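Local coordinates for p800 reaction center core protein (Heliobacterium modesticaldum, PDB 5V8K), which forms the core of a homodimeric photosynthetic reaction centre, holding bacteriochlorophyll g pigments in the membrane and contributing cysteines to a [4Fe-4S] cluster, at residues Gly158-Pro162 / Ala163-Gly167; Asn489-His492 / Gln493-Pro496; Leu258-Lys261 / Gln262-Gly266; Thr363-His366 / Asp367-Gly371. All coordinates share one frame; numbering follows the deposited sequence.

Interaction 1 of 4, residues Gly158-Pro162 / Ala163-Gly167; sequences GPITP and ATMAG. With GBF (Bacteriochlorophyll g), chain P.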
# COMPACT_ATOMS: atom_id res chain seq x y z
N GLY A 158 -5.88 -17.62 -49.86
CA GLY A 158 -5.61 -19.01 -49.61
C GLY A 158 -5.14 -19.23 -48.18
O GLY A 158 -5.07 -18.29 -47.37
N PRO A 159 -4.82 -20.48 -47.85
CA PRO A 159 -4.30 -20.76 -46.51
C PRO A 159 -2.98 -20.02 -46.28
O PRO A 159 -2.21 -19.77 -47.21
CB PRO A 159 -4.10 -22.28 -46.50
CG PRO A 159 -4.86 -22.80 -47.67
CD PRO A 159 -4.86 -21.69 -48.68
N ILE A 160 -2.74 -19.66 -45.02
CA ILE A 160 -1.48 -19.02 -44.68
C ILE A 160 -0.36 -20.04 -44.77
O ILE A 160 -0.42 -21.12 -44.15
CB ILE A 160 -1.56 -18.40 -43.28
CG1 ILE A 160 -2.54 -17.23 -43.28
CG2 ILE A 160 -0.18 -17.94 -42.82
CD1 ILE A 160 -3.04 -16.86 -41.89
N THR A 161 0.66 -19.74 -45.56
CA THR A 161 1.86 -20.52 -45.71
C THR A 161 3.04 -19.60 -45.47
O THR A 161 2.87 -18.37 -45.40
CB THR A 161 1.95 -21.12 -47.13
OG1 THR A 161 2.15 -20.06 -48.06
CG2 THR A 161 0.67 -21.84 -47.48
N PRO A 162 4.25 -20.14 -45.31
CA PRO A 162 5.43 -19.25 -45.29
C PRO A 162 5.52 -18.38 -46.53
O PRO A 162 5.89 -17.20 -46.42
CB PRO A 162 6.60 -20.23 -45.17
CG PRO A 162 6.04 -21.39 -44.46
CD PRO A 162 4.62 -21.53 -45.00
N ALA A 163 5.18 -18.92 -47.70
CA ALA A 163 5.29 -18.16 -48.94
C ALA A 163 4.33 -16.98 -48.99
O ALA A 163 4.70 -15.93 -49.53
CB ALA A 163 5.04 -19.08 -50.13
N THR A 164 3.09 -17.13 -48.50
CA THR A 164 2.16 -16.00 -48.53
C THR A 164 2.51 -14.97 -47.47
O THR A 164 2.21 -13.79 -47.64
CB THR A 164 0.70 -16.43 -48.34
OG1 THR A 164 0.53 -17.07 -47.06
CG2 THR A 164 0.28 -17.37 -49.44
N MET A 165 3.12 -15.41 -46.37
CA MET A 165 3.55 -14.46 -45.36
C MET A 165 4.72 -13.63 -45.89
O MET A 165 4.83 -12.44 -45.57
CB MET A 165 3.94 -15.19 -44.08
CG MET A 165 4.36 -14.30 -42.98
SD MET A 165 3.05 -13.16 -42.48
CE MET A 165 2.03 -14.29 -41.50
N ALA A 166 5.60 -14.25 -46.68
CA ALA A 166 6.58 -13.49 -47.43
C ALA A 166 5.90 -12.53 -48.41
O ALA A 166 6.28 -11.36 -48.50
CB ALA A 166 7.53 -14.43 -48.17
N GLY A 167 4.91 -13.02 -49.16
CA GLY A 167 4.18 -12.14 -50.05
C GLY A 167 3.55 -10.96 -49.32
O GLY A 167 3.51 -9.84 -49.84
MG GBF P . -1.73 -9.38 -45.64
CHA GBF P . -2.78 -10.96 -42.70
CHB GBF P . -1.09 -12.30 -46.98
CHC GBF P . -1.49 -7.60 -48.62
CHD GBF P . -2.65 -6.31 -44.06
NA GBF P . -1.88 -11.23 -44.99
C1A GBF P . -2.23 -11.80 -43.82
C2A GBF P . -2.78 -13.17 -44.03
C3A GBF P . -1.74 -13.62 -45.06
C4A GBF P . -1.54 -12.29 -45.72
CMA GBF P . -0.39 -14.16 -44.58
CAA GBF P . -4.17 -13.06 -44.65
CBA GBF P . -5.01 -14.32 -44.51
CGA GBF P . -6.36 -14.00 -45.10
O1A GBF P . -6.50 -13.00 -45.80
O2A GBF P . -7.47 -14.94 -44.99
NB GBF P . -1.36 -9.92 -47.56
C1B GBF P . -1.05 -11.16 -47.94
C2B GBF P . -0.77 -11.13 -49.31
C3B GBF P . -0.91 -9.80 -49.73
C4B GBF P . -1.26 -9.07 -48.60
CMB GBF P . -0.38 -12.34 -50.13
CAB GBF P . -0.73 -9.22 -51.09
CBB GBF P . -0.58 -9.86 -52.22
NC GBF P . -2.01 -7.42 -46.18
C1C GBF P . -1.87 -6.88 -47.39
C2C GBF P . -2.01 -5.44 -47.72
C3C GBF P . -2.37 -5.21 -46.32
C4C GBF P . -2.34 -6.32 -45.48
CMC GBF P . -0.66 -4.86 -48.12
CAC GBF P . -2.71 -3.86 -45.77
CBC GBF P . -2.76 -2.62 -46.63
ND GBF P . -2.49 -8.70 -43.91
C1D GBF P . -2.80 -7.57 -43.32
C2D GBF P . -3.41 -7.52 -41.83
C3D GBF P . -3.31 -8.91 -41.77
C4D GBF P . -2.80 -9.59 -42.91
CMD GBF P . -3.86 -6.44 -40.92
CAD GBF P . -3.79 -9.96 -40.84
OBD GBF P . -4.07 -9.97 -39.60
CBD GBF P . -3.47 -11.29 -41.43
CGD GBF P . -2.54 -12.11 -40.58
O1D GBF P . -1.35 -11.88 -40.52
O2D GBF P . -2.98 -13.24 -39.83
CED GBF P . -2.07 -13.79 -38.89
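T161 and T164 each hold OG1 between their own backbone N and carbonyl carbon (chi1 68° and 61°), which turns each hydroxyl to the other residue's amide and makes the pair a capping box. T161 is the N-cap of helix 162-186. Its OG1 accepts from T164 N at 3.1 Å, giving a partner to an amide of the first turn. In return T164 OG1 accepts from T161 N at 3.1 Å, with an almost straight N-H...O angle of 175°. Helical bonding starts at once behind the box: M165 N donates to T161 O at 3.1 Å and A166 N to P162 O at 3.0 Å. P162, without an N-H to satisfy, fits the first helical position. Replacing T164 by a valine would probably leave T161 N without its acceptor and let the incoming loop drift from the helix end. Outside the box, the backbone of A163 bonds with that of S153. I160 and M165 both touch a bacteriochlorophyll g at its methyl CMA. The M165 chain, bent at both chi2 and chi3, brings CE to 3.9 Å from CMA, and I160 CG1 lies 4.0 Å from that same CMA.

Interaction 2 of 4, residues Asn489-His492 / Gln493-Pro496; sequences NPLH and QLSP. With GBF (Bacteriochlorophyll g), chain Y.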
# COMPACT_ATOMS: atom_id res chain seq x y z
N ASN A 489 -11.61 -20.57 -26.51
CA ASN A 489 -10.80 -19.39 -26.21
C ASN A 489 -9.34 -19.61 -26.64
O ASN A 489 -8.65 -20.44 -26.03
CB ASN A 489 -10.87 -19.05 -24.74
CG ASN A 489 -10.25 -17.73 -24.46
OD1 ASN A 489 -9.44 -17.25 -25.25
ND2 ASN A 489 -10.64 -17.11 -23.35
N PRO A 490 -8.84 -18.87 -27.64
CA PRO A 490 -7.42 -19.03 -28.03
C PRO A 490 -6.42 -18.84 -26.90
O PRO A 490 -5.29 -19.33 -26.99
CB PRO A 490 -7.23 -17.96 -29.12
CG PRO A 490 -8.59 -17.50 -29.52
CD PRO A 490 -9.60 -17.98 -28.53
N LEU A 491 -6.81 -18.15 -25.83
CA LEU A 491 -5.93 -18.00 -24.68
C LEU A 491 -5.54 -19.33 -24.05
O LEU A 491 -4.57 -19.38 -23.28
CB LEU A 491 -6.60 -17.14 -23.60
CG LEU A 491 -5.83 -16.80 -22.34
CD1 LEU A 491 -4.62 -15.98 -22.69
CD2 LEU A 491 -6.69 -16.02 -21.40
N HIS A 492 -6.31 -20.39 -24.29
CA HIS A 492 -5.97 -21.66 -23.66
C HIS A 492 -4.64 -22.22 -24.18
O HIS A 492 -4.04 -23.06 -23.50
CB HIS A 492 -7.09 -22.67 -23.84
CG HIS A 492 -7.06 -23.41 -25.14
ND1 HIS A 492 -7.72 -22.96 -26.26
CD2 HIS A 492 -6.45 -24.57 -25.49
CE1 HIS A 492 -7.50 -23.81 -27.26
NE2 HIS A 492 -6.75 -24.79 -26.81
N GLN A 493 -4.19 -21.76 -25.36
CA GLN A 493 -2.83 -22.06 -25.85
C GLN A 493 -1.74 -21.56 -24.90
O GLN A 493 -0.65 -22.15 -24.84
CB GLN A 493 -2.60 -21.41 -27.21
CG GLN A 493 -3.34 -22.03 -28.33
CD GLN A 493 -2.76 -23.38 -28.68
OE1 GLN A 493 -1.63 -23.48 -29.18
NE2 GLN A 493 -3.51 -24.44 -28.39
N LEU A 494 -1.98 -20.46 -24.20
CA LEU A 494 -0.99 -19.84 -23.33
C LEU A 494 -1.19 -20.12 -21.85
O LEU A 494 -0.21 -20.14 -21.09
CB LEU A 494 -0.98 -18.33 -23.55
CG LEU A 494 -1.02 -17.79 -24.97
CD1 LEU A 494 -0.94 -16.28 -24.85
CD2 LEU A 494 0.15 -18.30 -25.76
N SER A 495 -2.45 -20.30 -21.41
CA SER A 495 -2.78 -20.41 -20.00
C SER A 495 -3.92 -21.41 -19.81
O SER A 495 -4.93 -21.32 -20.52
CB SER A 495 -3.20 -19.05 -19.42
OG SER A 495 -2.22 -18.06 -19.64
N PRO A 496 -3.80 -22.35 -18.89
CA PRO A 496 -4.99 -23.06 -18.41
C PRO A 496 -5.89 -22.12 -17.62
O PRO A 496 -5.42 -21.23 -16.90
CB PRO A 496 -4.43 -24.15 -17.50
CG PRO A 496 -3.02 -23.88 -17.36
CD PRO A 496 -2.67 -22.58 -18.00
MG GBF Y . -11.88 -9.98 -27.27
CHA GBF Y . -10.90 -12.83 -29.02
CHB GBF Y . -11.08 -11.57 -24.45
CHC GBF Y . -12.21 -6.90 -25.78
CHD GBF Y . -11.83 -8.31 -30.46
NA GBF Y . -11.18 -11.80 -26.83
C1A GBF Y . -11.03 -12.92 -27.54
C2A GBF Y . -10.39 -14.10 -26.84
C3A GBF Y . -10.85 -13.76 -25.44
C4A GBF Y . -11.03 -12.29 -25.58
CMA GBF Y . -12.20 -14.45 -25.13
CAA GBF Y . -8.88 -14.34 -26.93
CBA GBF Y . -8.08 -13.05 -26.82
CGA GBF Y . -7.89 -12.57 -25.40
O1A GBF Y . -7.82 -13.32 -24.44
O2A GBF Y . -7.64 -11.17 -25.18
NB GBF Y . -11.64 -9.34 -25.36
C1B GBF Y . -11.38 -10.13 -24.31
C2B GBF Y . -11.39 -9.33 -23.17
C3B GBF Y . -11.71 -8.04 -23.55
C4B GBF Y . -11.90 -8.08 -24.94
CMB GBF Y . -11.11 -9.76 -21.75
CAB GBF Y . -11.78 -6.98 -22.53
CBB GBF Y . -11.89 -5.69 -22.66
NC GBF Y . -11.99 -8.08 -27.98
C1C GBF Y . -12.17 -6.97 -27.25
C2C GBF Y . -12.35 -5.60 -27.80
C3C GBF Y . -12.19 -6.17 -29.15
C4C GBF Y . -12.01 -7.55 -29.22
CMC GBF Y . -13.77 -5.14 -27.44
CAC GBF Y . -12.23 -5.37 -30.39
CBC GBF Y . -12.42 -3.88 -30.37
ND GBF Y . -11.51 -10.32 -29.22
C1D GBF Y . -11.50 -9.74 -30.41
C2D GBF Y . -11.16 -10.53 -31.77
C3D GBF Y . -10.97 -11.67 -31.02
C4D GBF Y . -11.14 -11.59 -29.61
CMD GBF Y . -11.06 -10.25 -33.24
CAD GBF Y . -10.82 -13.09 -31.36
OBD GBF Y . -10.32 -13.69 -32.36
CBD GBF Y . -10.69 -13.85 -30.07
CGD GBF Y . -11.75 -14.90 -30.02
O1D GBF Y . -12.89 -14.67 -29.58
O2D GBF Y . -11.42 -16.18 -30.54
CED GBF Y . -12.46 -17.15 -30.53
C1 GBF Y . -7.46 -10.67 -23.86
C2 GBF Y . -6.85 -9.31 -23.96
C3 GBF Y . -6.66 -8.56 -22.88
C4 GBF Y . -7.10 -9.05 -21.54
C5 GBF Y . -6.02 -7.20 -23.02
C6 GBF Y . -7.09 -6.11 -22.83
C7 GBF Y . -6.48 -4.72 -22.85
C8 GBF Y . -7.08 -3.67 -23.46
C9 GBF Y . -8.42 -3.80 -24.15
C10 GBF Y . -6.48 -2.28 -23.45
C11 GBF Y . -5.03 -2.19 -23.73
C12 GBF Y . -4.60 -0.77 -24.03
C13 GBF Y . -3.37 -0.50 -24.51
C14 GBF Y . -3.00 0.92 -24.80
C15 GBF Y . -2.35 -1.59 -24.77
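L491 O takes two backbone donors from the residues after it, in a short 3-10 segment that an Asx turn at N489 introduces just beyond helix 475-488. Among the backbone bonds, S495 N meets L491 O at 3.0 Å nearly in line with the C=O bond, while L494 N, also 3.0 Å from L491 O, stands 57° out of the carbonyl plane. Q493 N reaches P490 O in the same turn. Side-chain bonds fix the start: N489 CG lies anti to the backbone N (chi1 -170°), and OD1 accepts from L491 N at 2.8 Å. H492 ND1 donates to N489 O at 2.7 Å with that oxygen close to the ring plane, a bond that limits rotation of the imidazole; H492 N approaches N489 O from the opposite face. Q493 runs alongside H492, its amide plane 86° from the ring. With a leucine in place of N489, the amide of L491 would probably lose its acceptor and Y458 OH its hydrogen bond to ND2. S495 OG is bonded to K261 NZ and I459 O, near D460, a calcium ligand. Apolar contact is sparse, L491 CD1 lying 4.3 Å from L494 CD1. Against bacteriochlorophyll g, P490 CD comes within 3.3 Å of the ester oxygen O2D, and N489 OD1 within 3.4 Å of CAA.

Interaction 3 of 4, residues Leu258-Lys261 / Gln262-Gly266; sequences LLVK and QAILG. With GBF (Bacteriochlorophyll g), chain B.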
# COMPACT_ATOMS: atom_id res chain seq x y z
N LEU A 258 4.49 -19.24 -21.13
CA LEU A 258 5.37 -18.45 -20.26
C LEU A 258 5.95 -17.23 -20.95
O LEU A 258 5.72 -16.10 -20.52
CB LEU A 258 6.51 -19.33 -19.72
CG LEU A 258 7.49 -18.66 -18.74
CD1 LEU A 258 6.88 -18.43 -17.37
CD2 LEU A 258 8.74 -19.51 -18.65
N LEU A 259 6.73 -17.45 -22.02
CA LEU A 259 7.46 -16.35 -22.63
C LEU A 259 6.52 -15.45 -23.42
O LEU A 259 6.74 -14.23 -23.47
CB LEU A 259 8.57 -16.85 -23.54
CG LEU A 259 9.62 -17.75 -22.90
CD1 LEU A 259 10.67 -18.12 -23.92
CD2 LEU A 259 10.26 -17.03 -21.70
N VAL A 260 5.49 -16.03 -24.04
CA VAL A 260 4.52 -15.21 -24.75
C VAL A 260 3.89 -14.20 -23.78
O VAL A 260 3.74 -13.01 -24.10
CB VAL A 260 3.44 -16.08 -25.40
CG1 VAL A 260 2.50 -15.20 -26.24
CG2 VAL A 260 4.03 -17.16 -26.26
N LYS A 261 3.49 -14.66 -22.61
CA LYS A 261 2.85 -13.76 -21.66
C LYS A 261 3.81 -12.72 -21.09
O LYS A 261 3.37 -11.63 -20.73
CB LYS A 261 2.16 -14.56 -20.57
CG LYS A 261 0.98 -15.27 -21.12
CD LYS A 261 0.27 -16.12 -20.12
CE LYS A 261 1.04 -17.32 -19.77
NZ LYS A 261 0.37 -18.15 -18.75
N GLN A 262 5.12 -13.01 -21.05
CA GLN A 262 6.08 -11.96 -20.69
C GLN A 262 6.12 -10.87 -21.76
O GLN A 262 6.10 -9.67 -21.45
CB GLN A 262 7.47 -12.54 -20.48
CG GLN A 262 7.63 -13.28 -19.17
CD GLN A 262 8.89 -14.17 -19.12
OE1 GLN A 262 9.92 -13.84 -19.70
NE2 GLN A 262 8.81 -15.26 -18.39
N ALA A 263 6.11 -11.27 -23.03
CA ALA A 263 6.08 -10.30 -24.11
C ALA A 263 4.79 -9.49 -24.08
O ALA A 263 4.78 -8.28 -24.36
CB ALA A 263 6.21 -10.99 -25.45
N ILE A 264 3.68 -10.15 -23.78
CA ILE A 264 2.38 -9.50 -23.72
C ILE A 264 2.38 -8.45 -22.62
O ILE A 264 1.93 -7.31 -22.83
CB ILE A 264 1.27 -10.55 -23.50
CG1 ILE A 264 1.04 -11.30 -24.80
CG2 ILE A 264 -0.04 -9.89 -23.01
CD1 ILE A 264 0.16 -12.48 -24.65
N LEU A 265 2.87 -8.80 -21.44
CA LEU A 265 2.87 -7.86 -20.35
C LEU A 265 3.73 -6.66 -20.69
O LEU A 265 3.33 -5.53 -20.43
CB LEU A 265 3.31 -8.54 -19.06
CG LEU A 265 3.32 -7.63 -17.82
CD1 LEU A 265 1.91 -7.00 -17.51
CD2 LEU A 265 3.81 -8.41 -16.65
N GLY A 266 4.89 -6.89 -21.32
CA GLY A 266 5.71 -5.78 -21.77
C GLY A 266 4.99 -4.85 -22.72
O GLY A 266 5.09 -3.63 -22.59
MG GBF B . 11.19 -1.22 -19.07
CHA GBF B . 10.82 -3.72 -21.53
CHB GBF B . 9.66 -3.23 -16.93
CHC GBF B . 12.53 0.84 -16.59
CHD GBF B . 13.19 0.58 -21.49
NA GBF B . 10.21 -2.94 -19.24
C1A GBF B . 10.08 -3.86 -20.23
C2A GBF B . 9.18 -5.05 -20.01
C3A GBF B . 8.83 -4.83 -18.53
C4A GBF B . 9.62 -3.58 -18.22
CMA GBF B . 7.33 -4.59 -18.28
CAA GBF B . 9.74 -6.46 -20.31
CBA GBF B . 11.03 -6.87 -19.55
CGA GBF B . 12.24 -6.09 -20.01
O1A GBF B . 12.66 -6.13 -21.16
O2A GBF B . 12.82 -5.08 -19.15
NB GBF B . 11.14 -1.23 -17.03
C1B GBF B . 10.41 -2.09 -16.30
C2B GBF B . 10.59 -1.77 -14.96
C3B GBF B . 11.39 -0.63 -14.89
C4B GBF B . 11.67 -0.30 -16.22
CMB GBF B . 9.97 -2.56 -13.83
CAB GBF B . 11.87 0.11 -13.69
CBB GBF B . 11.77 -0.22 -12.42
NC GBF B . 12.54 0.33 -19.07
C1C GBF B . 12.93 1.06 -18.01
C2C GBF B . 13.89 2.20 -18.05
C3C GBF B . 13.98 1.99 -19.51
C4C GBF B . 13.21 0.96 -20.06
CMC GBF B . 13.23 3.49 -17.59
CAC GBF B . 14.84 2.84 -20.39
CBC GBF B . 15.67 3.97 -19.83
ND GBF B . 11.79 -1.35 -20.98
C1D GBF B . 12.58 -0.71 -21.85
C2D GBF B . 12.96 -1.35 -23.26
C3D GBF B . 12.19 -2.46 -22.94
C4D GBF B . 11.55 -2.52 -21.68
CMD GBF B . 13.79 -0.91 -24.43
CAD GBF B . 11.80 -3.68 -23.66
OBD GBF B . 12.18 -4.21 -24.76
CBD GBF B . 10.81 -4.46 -22.83
CGD GBF B . 9.43 -4.54 -23.46
O1D GBF B . 8.72 -5.49 -23.23
O2D GBF B . 8.89 -3.53 -24.35
CED GBF B . 7.69 -3.81 -25.07
C1 GBF B . 13.94 -4.30 -19.58
C2 GBF B . 14.27 -3.38 -18.43
C3 GBF B . 15.09 -2.32 -18.55
C4 GBF B . 15.73 -1.98 -19.88
C5 GBF B . 15.37 -1.43 -17.34
C6 GBF B . 14.88 -1.98 -15.99
C7 GBF B . 15.40 -1.07 -14.88
C8 GBF B . 16.24 -1.47 -13.90
C9 GBF B . 16.73 -2.89 -13.79
C10 GBF B . 16.74 -0.46 -12.89
C11 GBF B . 15.69 -0.12 -11.86
C12 GBF B . 16.24 0.92 -10.91
C13 GBF B . 15.45 1.44 -9.95
C14 GBF B . 15.97 2.48 -8.99
C15 GBF B . 14.01 1.02 -9.80
O HOH W 1 9.20 0.29 -19.46
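Q262 lays its amide beside L258, the two side chains pointing the same way, with NE2 3.7 Å from L258 CG. The Q262 chain is extended past CG (chi2 165°), and its other amide atom, OE1, lies 3.8 Å from L259 CD2. The amide is therefore flanked by two leucines, and its NE2 finds a hydrogen-bond partner in A598 O on helix 575-599. Elsewhere on the helix, V260 and I264, one turn apart, pass at a slant: V260 CG1 is 3.9 Å from I264 CD1, while I264 CG1 rests 3.3 Å from V260 O. Beneath these side chains the opening turns of helix 258-291 run in regular i to i+4 bonds, such as I264 N to V260 O at 2.9 Å, in the carbonyl plane. G266 brings its CA to 3.4 Å from the ester carbonyl oxygen O1D of a bacteriochlorophyll g, which leaves no room for a side chain; a water holds that pigment's magnesium. K261 NZ is buried but amply partnered: it forms a salt bridge with D460, a calcium ligand, and hydrogen bonds with N255 OD1 and L494 O. Such a buried ammonium group would probably stay charged and offset part of the negative charge around the calcium ion.

Interaction 4 of 4, residues Thr363-His366 / Asp367-Gly371; sequences TPLH and DAIFG. With GBF (Bacteriochlorophyll g), chain Z.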
# COMPACT_ATOMS: atom_id res chain seq x y z
N THR A 363 -21.22 -14.10 -22.21
CA THR A 363 -20.77 -13.00 -23.06
C THR A 363 -21.36 -13.16 -24.46
O THR A 363 -20.62 -13.30 -25.45
CB THR A 363 -19.25 -12.97 -23.10
OG1 THR A 363 -18.74 -14.19 -23.67
CG2 THR A 363 -18.68 -12.78 -21.69
N PRO A 364 -22.68 -13.11 -24.60
CA PRO A 364 -23.30 -13.43 -25.89
C PRO A 364 -22.93 -12.47 -27.00
O PRO A 364 -22.98 -12.85 -28.18
CB PRO A 364 -24.81 -13.38 -25.60
CG PRO A 364 -24.93 -12.57 -24.35
CD PRO A 364 -23.70 -12.88 -23.56
N LEU A 365 -22.61 -11.22 -26.70
CA LEU A 365 -22.32 -10.30 -27.79
C LEU A 365 -20.94 -10.56 -28.38
O LEU A 365 -20.76 -10.61 -29.61
CB LEU A 365 -22.44 -8.87 -27.30
CG LEU A 365 -21.86 -7.82 -28.24
CD1 LEU A 365 -22.60 -7.79 -29.57
CD2 LEU A 365 -21.95 -6.46 -27.55
N HIS A 366 -19.95 -10.73 -27.51
CA HIS A 366 -18.61 -11.12 -27.94
C HIS A 366 -18.63 -12.45 -28.69
O HIS A 366 -18.01 -12.57 -29.75
CB HIS A 366 -17.70 -11.17 -26.73
CG HIS A 366 -16.26 -11.20 -27.08
ND1 HIS A 366 -15.67 -12.33 -27.60
CD2 HIS A 366 -15.31 -10.24 -27.03
CE1 HIS A 366 -14.39 -12.07 -27.82
NE2 HIS A 366 -14.16 -10.81 -27.51
N ASP A 367 -19.40 -13.43 -28.20
CA ASP A 367 -19.45 -14.74 -28.84
C ASP A 367 -20.04 -14.62 -30.25
O ASP A 367 -19.51 -15.21 -31.20
CB ASP A 367 -20.31 -15.72 -28.04
CG ASP A 367 -19.76 -16.00 -26.65
OD1 ASP A 367 -18.60 -15.59 -26.32
OD2 ASP A 367 -20.52 -16.67 -25.89
N ALA A 368 -21.12 -13.85 -30.40
CA ALA A 368 -21.76 -13.75 -31.70
C ALA A 368 -20.84 -13.09 -32.72
O ALA A 368 -20.93 -13.38 -33.91
CB ALA A 368 -23.08 -12.97 -31.59
N ILE A 369 -19.97 -12.19 -32.29
CA ILE A 369 -19.17 -11.41 -33.22
C ILE A 369 -17.81 -12.04 -33.49
O ILE A 369 -17.32 -12.00 -34.62
CB ILE A 369 -19.04 -9.97 -32.68
CG1 ILE A 369 -20.43 -9.34 -32.65
CG2 ILE A 369 -18.03 -9.14 -33.51
CD1 ILE A 369 -20.44 -7.91 -32.25
N PHE A 370 -17.19 -12.65 -32.47
CA PHE A 370 -15.83 -13.17 -32.61
C PHE A 370 -15.70 -14.68 -32.48
O PHE A 370 -14.63 -15.21 -32.75
CB PHE A 370 -14.92 -12.52 -31.57
CG PHE A 370 -14.91 -11.03 -31.62
CD1 PHE A 370 -14.52 -10.36 -32.77
CD2 PHE A 370 -15.27 -10.28 -30.51
CE1 PHE A 370 -14.51 -8.98 -32.82
CE2 PHE A 370 -15.26 -8.91 -30.54
CZ PHE A 370 -14.88 -8.25 -31.69
N GLY A 371 -16.74 -15.40 -32.08
CA GLY A 371 -16.70 -16.85 -32.04
C GLY A 371 -16.20 -17.44 -30.74
O GLY A 371 -15.98 -18.66 -30.67
MG GBF Z . -21.06 -4.37 -21.72
CHA GBF Z . -19.92 -7.03 -23.64
CHB GBF Z . -18.31 -2.69 -22.27
CHC GBF Z . -22.68 -1.71 -20.20
CHD GBF Z . -24.16 -6.19 -21.46
NA GBF Z . -19.44 -4.78 -22.72
C1A GBF Z . -19.09 -5.78 -23.54
C2A GBF Z . -17.63 -5.89 -23.84
C3A GBF Z . -17.26 -4.43 -23.63
C4A GBF Z . -18.40 -3.94 -22.80
CMA GBF Z . -15.91 -4.32 -22.91
CAA GBF Z . -17.21 -6.39 -25.23
CBA GBF Z . -18.04 -5.74 -26.33
CGA GBF Z . -17.80 -6.45 -27.64
O1A GBF Z . -17.78 -7.67 -27.72
O2A GBF Z . -17.86 -5.69 -28.87
NB GBF Z . -20.53 -2.46 -21.26
C1B GBF Z . -19.35 -1.90 -21.58
C2B GBF Z . -19.34 -0.58 -21.19
C3B GBF Z . -20.60 -0.33 -20.62
C4B GBF Z . -21.30 -1.54 -20.69
CMB GBF Z . -18.17 0.35 -21.41
CAB GBF Z . -21.16 0.91 -20.06
CBB GBF Z . -20.65 2.11 -20.11
NC GBF Z . -22.95 -4.05 -21.04
C1C GBF Z . -23.41 -2.96 -20.44
C2C GBF Z . -24.76 -2.83 -19.83
C3C GBF Z . -25.07 -4.17 -20.30
C4C GBF Z . -24.05 -4.84 -20.94
CMC GBF Z . -24.53 -2.81 -18.33
CAC GBF Z . -26.39 -4.81 -20.06
CBC GBF Z . -27.52 -4.10 -19.36
ND GBF Z . -21.94 -6.05 -22.39
C1D GBF Z . -23.04 -6.77 -22.18
C2D GBF Z . -23.19 -8.28 -22.70
C3D GBF Z . -21.89 -8.20 -23.20
C4D GBF Z . -21.19 -6.97 -23.06
CMD GBF Z . -24.26 -9.32 -22.61
CAD GBF Z . -20.95 -9.13 -23.85
OBD GBF Z . -21.06 -10.29 -24.39
CBD GBF Z . -19.67 -8.41 -24.12
CGD GBF Z . -18.55 -9.03 -23.37
O1D GBF Z . -18.54 -9.15 -22.16
O2D GBF Z . -17.42 -9.55 -24.08
CED GBF Z . -16.47 -10.28 -23.30
C1 GBF Z . -17.98 -6.38 -30.11
C2 GBF Z . -17.48 -5.53 -31.26
C3 GBF Z . -18.27 -4.65 -31.90
C4 GBF Z . -19.70 -4.43 -31.51
C5 GBF Z . -17.70 -3.85 -33.03
O HOH W 2 -20.92 -16.98 -23.31
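H366 O is gripped by F370 N at 2.8 Å, nearly along its C=O axis, and more weakly by I369 N. These bonds close the short helix 364-370, which G371 leaves with a positive phi of 89°. At the other end, D367 N donates to T363 O at 3.0 Å, and the D367 carboxylate folds back over the N-cap residue: OD2 accepts a hydrogen bond from water 2 at 2.6 Å, and the water in turn accepts from T363 N at 3.1 Å. D367 OD1 is also bonded to S372 OG and G374 N, tying the helix start to the loop after it. The aromatic pair is edge-to-face: F370 CD2 stands 3.2 Å above the H366 ring plane, over its centre, with the two planes 59° apart. H366 CG is anti to the backbone N (chi1 -165°), which carries the imidazole to the F370 edge. S372 OG binds H366 ND1, so F370 over one face and the S372 bond at ND1 together limit the ring's rotation. L365 and I369 run side by side and tightly, CD1 to CD1 at 3.4 Å. I369 CD1 then reaches C1 of the tail of one bacteriochlorophyll g at 3.6 Å, and F370 CE2 also packs on that tail, while P364 touches the macrocycle methyl CMD. H366 NE2 ligates the magnesium of a second bacteriochlorophyll g: an axial histidine steadied by a second-shell serine and a neighbouring ring, in a pigment site of the reaction-centre core.

Interactions 2 and 4 serve one pigment: H366 NE2 of interaction 4 lies 2.4 Å from the magnesium of the bacteriochlorophyll g on which N489 and P490 of interaction 2 rest, although the two contacts themselves come no nearer than about 6 Å between nearest atoms. Interactions 2 and 3 touch directly. K261 NZ is 2.7 Å from S495 OG, and L494 CD1 sits 3.9 Å from V260 CG1 and 4.0 Å from I264 CD1; the K261 side chain is about 5 Å from the bound calcium ion. Interaction 1 stands apart, its centre 25 to 28 Å from the centres of the others, beside a separate bacteriochlorophyll g, with M165 touching a further one.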